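Side-chain contacts in D-glyceraldehyde dehydrogenase (NADP(+)) (Thermoplasma acidophilum, PDB 5IZD), which oxidises D-glyceraldehyde to glycerate with NADP(+) in the non-phosphorylated Entner-Doudoroff pathway and works as a homotetramer: residues Phe254-Asp259 / Asp263-Thr268; Lys72-Lys77 / Val189-Pro194. All blocks are in the same frame, centred on the assembly; numbering follows the deposited sequence.

Contact 1 is wholly buried and contact 2 only partly so. Contact 1 joins the end of strand 252-256 to helix 262-274, its next neighbour along the chain. Contact 2 brings together two helix ends that are 112 residues apart in sequence. The contacts share no helix or strand, and their nearest atoms are about 27 Å apart. Both are van der Waals contacts without a polar bond between the segments. In 254-259 / 263-268 an aromatic ring meets a methyl group and a backbone carbonyl. In 72-77 / 189-194 one leucine methyl does the work, at a helix end beside charged groups. A second subunit reaches contact 1, whereas no other chain touches the segments of contact 2.

Contact 1: residues Phe254-Asp259 / Asp263-Thr268; sequences FMVWKD and DNALKT
The ring of F254 meets helix 262-274 at A265 and T268, one turn apart. Its CZ lies 3.5 Å from the carbonyl O of A265, which approaches obliquely. T268 CG2 sits at the ring edge, near its plane, 4.0 Å from F254 CE2. The ring reaches this far because its CG is anti to the backbone N of F254 (chi1 -162°). Two residues on, V256 points the same way, and its CG1 touches A265 CB at 4.2 Å. The small A265 thus lies against both strand residues.

Strand 252-256 runs inside the seven-stranded mixed sheet, between strands 284-290 and 410-414. The chain leaves it by a short turn and returns as helix 262-274, packed on the sheet. The two axes are nearly antiparallel, at 167°, and 10.1 Å apart. This is the sheet of the catalytic domain of the aldehyde dehydrogenase fold.

T268 is steadied from its other branch. Its OG1 donates to N264 O at 2.8 Å, tilted 32° from the carbonyl plane. The backbone N of T268 reaches the same oxygen from the opposite face, so two bonds grip N264 O. With OG1 held there, CG2 is directed to the F254 ring. With an alanine in place of F254, a gap is likely to open beside the A265 carbonyl, and the T268 methyl would lose the ring edge it rests against.

Further out, the F254 ring also meets that of Y412, and F414 packs on A265 and T268. L482 of the second subunit packs on T268.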
loop_
_atom_site.group_PDB
_atom_site.type_symbol
_atom_site.label_atom_id
_atom_site.label_comp_id
_atom_site.label_asym_id
_atom_site.label_seq_id
_atom_site.Cartn_x
_atom_site.Cartn_y
_atom_site.Cartn_z
ATOM N N PHE A 254 11.276 -20.943 23.472
ATOM C CA PHE A 254 12.655 -20.738 23.078
ATOM C C PHE A 254 13.216 -22.072 22.551
ATOM O O PHE A 254 13.481 -23.007 23.336
ATOM C CB PHE A 254 13.447 -20.249 24.284
ATOM C CG PHE A 254 14.749 -19.589 23.940
ATOM C CD1 PHE A 254 15.855 -20.351 23.592
ATOM C CD2 PHE A 254 14.865 -18.213 23.933
ATOM C CE1 PHE A 254 17.061 -19.746 23.270
ATOM C CE2 PHE A 254 16.054 -17.607 23.586
ATOM C CZ PHE A 254 17.155 -18.368 23.256
ATOM N N MET A 255 13.456 -22.139 21.234
ATOM C CA MET A 255 13.740 -23.403 20.567
ATOM C C MET A 255 15.175 -23.422 20.036
ATOM O O MET A 255 15.563 -22.543 19.280
ATOM C CB MET A 255 12.731 -23.578 19.406
ATOM C CG MET A 255 11.294 -23.778 19.892
ATOM S SD MET A 255 10.036 -23.506 18.601
ATOM C CE MET A 255 10.067 -21.712 18.522
ATOM N N VAL A 256 15.957 -24.424 20.400
ATOM C CA VAL A 256 17.363 -24.512 20.049
ATOM C C VAL A 256 17.546 -25.862 19.357
ATOM O O VAL A 256 17.564 -26.918 19.992
ATOM C CB VAL A 256 18.259 -24.400 21.295
ATOM C CG1 VAL A 256 19.737 -24.430 20.911
ATOM C CG2 VAL A 256 17.914 -23.100 22.093
ATOM N N TRP A 257 17.663 -25.805 18.039
ATOM C CA TRP A 257 17.815 -27.025 17.243
ATOM C C TRP A 257 19.257 -27.539 17.413
ATOM O O TRP A 257 20.114 -26.821 17.948
ATOM C CB TRP A 257 17.429 -26.752 15.792
ATOM C CG TRP A 257 17.287 -27.992 15.014
ATOM C CD1 TRP A 257 18.061 -28.386 13.947
ATOM C CD2 TRP A 257 16.331 -29.054 15.227
ATOM N NE1 TRP A 257 17.652 -29.608 13.499
ATOM C CE2 TRP A 257 16.587 -30.037 14.244
ATOM C CE3 TRP A 257 15.279 -29.248 16.121
ATOM C CZ2 TRP A 257 15.831 -31.221 14.145
ATOM C CZ3 TRP A 257 14.550 -30.410 16.064
ATOM C CH2 TRP A 257 14.825 -31.400 15.065
ATOM N N LYS A 258 19.500 -28.806 17.050
ATOM C CA LYS A 258 20.824 -29.436 17.210
ATOM C C LYS A 258 21.951 -28.721 16.490
ATOM O O LYS A 258 23.070 -28.841 16.913
ATOM C CB LYS A 258 20.838 -30.914 16.742
ATOM C CG LYS A 258 20.374 -31.165 15.342
ATOM C CD LYS A 258 20.670 -32.608 14.856
ATOM C CE LYS A 258 19.745 -32.870 13.694
ATOM N NZ LYS A 258 19.751 -34.255 13.177
ATOM N N ASP A 259 21.681 -28.011 15.397
ATOM C CA ASP A 259 22.765 -27.294 14.695
ATOM C C ASP A 259 22.973 -25.829 15.173
ATOM O O ASP A 259 23.674 -25.067 14.530
ATOM C CB ASP A 259 22.545 -27.359 13.165
ATOM C CG ASP A 259 21.287 -26.609 12.714
ATOM O OD1 ASP A 259 20.523 -26.126 13.555
ATOM O OD2 ASP A 259 21.029 -26.509 11.502
ATOM N N ASP A 263 26.889 -20.414 21.737
ATOM C CA ASP A 263 27.173 -19.129 22.347
ATOM C C ASP A 263 26.063 -18.155 22.061
ATOM O O ASP A 263 25.599 -17.494 22.945
ATOM C CB ASP A 263 28.514 -18.531 21.862
ATOM C CG ASP A 263 29.738 -19.166 22.543
ATOM O OD1 ASP A 263 29.592 -19.889 23.544
ATOM O OD2 ASP A 263 30.869 -18.938 22.059
ATOM N N ASN A 264 25.613 -18.080 20.814
ATOM C CA ASN A 264 24.577 -17.106 20.499
ATOM C C ASN A 264 23.241 -17.419 21.161
ATOM O O ASN A 264 22.564 -16.515 21.634
ATOM C CB ASN A 264 24.465 -16.880 18.982
ATOM C CG ASN A 264 25.629 -16.047 18.466
ATOM O OD1 ASN A 264 26.271 -15.299 19.241
ATOM N ND2 ASN A 264 25.927 -16.176 17.161
ATOM N N ALA A 265 22.911 -18.713 21.210
ATOM C CA ALA A 265 21.666 -19.165 21.796
ATOM C C ALA A 265 21.651 -18.839 23.292
ATOM O O ALA A 265 20.663 -18.312 23.786
ATOM C CB ALA A 265 21.481 -20.635 21.575
ATOM N N LEU A 266 22.749 -19.177 23.973
ATOM C CA LEU A 266 22.926 -18.872 25.402
ATOM C C LEU A 266 22.898 -17.377 25.720
ATOM O O LEU A 266 22.275 -16.981 26.674
ATOM C CB LEU A 266 24.195 -19.512 25.970
ATOM C CG LEU A 266 24.080 -21.017 26.100
ATOM C CD1 LEU A 266 25.452 -21.704 26.207
ATOM C CD2 LEU A 266 23.181 -21.353 27.275
ATOM N N LYS A 267 23.577 -16.567 24.915
ATOM C CA LYS A 267 23.547 -15.131 25.096
ATOM C C LYS A 267 22.130 -14.597 24.977
ATOM O O LYS A 267 21.681 -13.790 25.816
ATOM C CB LYS A 267 24.360 -14.435 24.036
ATOM C CG LYS A 267 25.838 -14.401 24.303
ATOM C CD LYS A 267 26.511 -13.641 23.153
ATOM C CE LYS A 267 28.010 -13.611 23.338
ATOM N NZ LYS A 267 28.655 -13.122 22.092
ATOM N N THR A 268 21.439 -15.025 23.917
ATOM C CA THR A 268 20.064 -14.625 23.693
ATOM C C THR A 268 19.118 -15.120 24.816
ATOM O O THR A 268 18.183 -14.400 25.187
ATOM C CB THR A 268 19.543 -15.109 22.332
ATOM O OG1 THR A 268 20.465 -14.720 21.290
ATOM C CG2 THR A 268 18.145 -14.584 22.065
#

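Contact 2: residues Lys72-Lys77 / Val189-Pro194; sequences KELIEK and VEAGVP
A Schellman motif ends helix 178-190, and the last turn of helix 39-77 packs beside it. G192 leaves the helical conformation there with positive phi (102°), and its N bonds back to V189 O at 3.0 Å. A CB here would collide with the A191 carbonyl O, which explains the glycine.

L74 carries the contact from the other helix. Its CD1 methyl lies 3.9 Å from E190 CB and 3.9 Å from the backbone N of A191. The same methyl is 4.3 Å from A191 CB. One branch of the leucine therefore covers the step between two consecutive residues. CG of L74 stands anti to the carbonyl carbon (chi1 -68°), and CD1 continues the extended line toward the helix end (chi2 177°).

Of the E190 side chain, CB makes the contact, and the backbone carbonyl carbon lies about equally close to L74 CD1. Beyond CB it runs on extended, and OE2 forms a salt bridge with K187, one turn back on its own helix. L74 also packs on K187. A191 rests on A71, and its carbonyl O accepts from R70 NH1, so helix 39-77 grips the turn by a polar bond as well.

The segments lie away from the annotated sites and join helix ends distant in sequence. Between 72-77 and 189-194 the touching is van der Waals only. The L74 packing probably sets spacing by shape, and R70 direction.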
loop_
_atom_site.group_PDB
_atom_site.type_symbol
_atom_site.label_atom_id
_atom_site.label_comp_id
_atom_site.label_asym_id
_atom_site.label_seq_id
_atom_site.Cartn_x
_atom_site.Cartn_y
_atom_site.Cartn_z
ATOM N N LYS A 72 9.973 15.091 22.016
ATOM C CA LYS A 72 11.145 14.260 21.851
ATOM C C LYS A 72 12.464 14.982 22.241
ATOM O O LYS A 72 13.213 14.432 23.033
ATOM C CB LYS A 72 11.294 13.732 20.453
ATOM C CG LYS A 72 12.271 12.569 20.429
ATOM C CD LYS A 72 12.963 12.419 19.114
ATOM C CE LYS A 72 13.890 13.556 18.791
ATOM N NZ LYS A 72 14.628 13.133 17.578
ATOM N N GLU A 73 12.718 16.175 21.694
ATOM C CA GLU A 73 13.948 16.927 22.011
ATOM C C GLU A 73 14.077 17.269 23.522
ATOM O O GLU A 73 15.176 17.194 24.048
ATOM C CB GLU A 73 14.057 18.219 21.224
ATOM C CG GLU A 73 14.134 18.023 19.703
ATOM C CD GLU A 73 13.688 19.278 18.932
ATOM O OE1 GLU A 73 14.073 20.426 19.300
ATOM O OE2 GLU A 73 12.946 19.129 17.965
ATOM N N LEU A 74 12.974 17.657 24.164
ATOM C CA LEU A 74 12.964 17.974 25.618
ATOM C C LEU A 74 13.239 16.752 26.456
ATOM O O LEU A 74 13.982 16.825 27.374
ATOM C CB LEU A 74 11.645 18.606 26.056
ATOM C CG LEU A 74 11.378 20.007 25.518
ATOM C CD1 LEU A 74 10.013 20.451 25.988
ATOM C CD2 LEU A 74 12.428 20.991 26.004
ATOM N N ILE A 75 12.692 15.602 26.064
ATOM C CA ILE A 75 12.937 14.328 26.728
ATOM C C ILE A 75 14.414 14.015 26.610
ATOM O O ILE A 75 15.076 13.738 27.606
ATOM C CB ILE A 75 12.011 13.210 26.173
ATOM C CG1 ILE A 75 10.574 13.477 26.622
ATOM C CG2 ILE A 75 12.452 11.837 26.643
ATOM C CD1 ILE A 75 9.521 12.507 26.093
ATOM N N GLU A 76 14.951 14.146 25.412
ATOM C CA GLU A 76 16.376 13.866 25.138
ATOM C C GLU A 76 17.341 14.725 25.973
ATOM O O GLU A 76 18.294 14.223 26.552
ATOM C CB GLU A 76 16.625 14.175 23.679
ATOM C CG GLU A 76 17.750 13.452 22.978
ATOM C CD GLU A 76 17.479 13.416 21.472
ATOM O OE1 GLU A 76 16.861 14.378 20.869
ATOM O OE2 GLU A 76 17.900 12.401 20.903
ATOM N N LYS A 77 17.067 16.027 26.010
ATOM C CA LYS A 77 17.871 16.988 26.752
ATOM C C LYS A 77 17.933 16.648 28.256
ATOM O O LYS A 77 18.956 16.820 28.887
ATOM C CB LYS A 77 17.295 18.413 26.563
ATOM N N VAL A 189 3.378 18.423 27.574
ATOM C CA VAL A 189 2.871 19.736 28.003
ATOM C C VAL A 189 3.875 20.881 27.719
ATOM O O VAL A 189 3.527 21.858 27.013
ATOM C CB VAL A 189 2.397 19.772 29.484
ATOM C CG1 VAL A 189 1.910 21.171 29.865
ATOM C CG2 VAL A 189 1.233 18.814 29.659
ATOM N N GLU A 190 5.105 20.748 28.175
ATOM C CA GLU A 190 6.108 21.779 27.916
ATOM C C GLU A 190 6.405 21.964 26.415
ATOM O O GLU A 190 6.817 23.032 26.021
ATOM C CB GLU A 190 7.391 21.501 28.702
ATOM C CG GLU A 190 7.194 21.557 30.222
ATOM C CD GLU A 190 8.278 20.847 31.047
ATOM O OE1 GLU A 190 8.260 21.045 32.305
ATOM O OE2 GLU A 190 9.135 20.108 30.473
ATOM N N ALA A 191 6.177 20.943 25.572
ATOM C CA ALA A 191 6.388 21.058 24.133
ATOM C C ALA A 191 5.250 21.806 23.419
ATOM O O ALA A 191 5.351 22.049 22.191
ATOM C CB ALA A 191 6.578 19.681 23.517
ATOM N N GLY A 192 4.157 22.133 24.140
ATOM C CA GLY A 192 3.009 22.861 23.553
ATOM C C GLY A 192 1.741 22.095 23.185
ATOM O O GLY A 192 0.903 22.632 22.450
ATOM N N VAL A 193 1.552 20.867 23.680
ATOM C CA VAL A 193 0.264 20.175 23.443
ATOM C C VAL A 193 -0.878 21.077 23.947
ATOM O O VAL A 193 -0.859 21.435 25.071
ATOM C CB VAL A 193 0.181 18.799 24.148
ATOM C CG1 VAL A 193 -1.231 18.239 24.078
ATOM C CG2 VAL A 193 1.130 17.841 23.483
ATOM N N PRO A 194 -1.871 21.407 23.103
ATOM C CA PRO A 194 -2.945 22.282 23.591
ATOM C C PRO A 194 -3.799 21.680 24.725
ATOM O O PRO A 194 -3.855 20.429 24.874
ATOM C CB PRO A 194 -3.813 22.523 22.356
ATOM C CG PRO A 194 -3.028 22.074 21.178
ATOM C CD PRO A 194 -2.095 20.993 21.713
#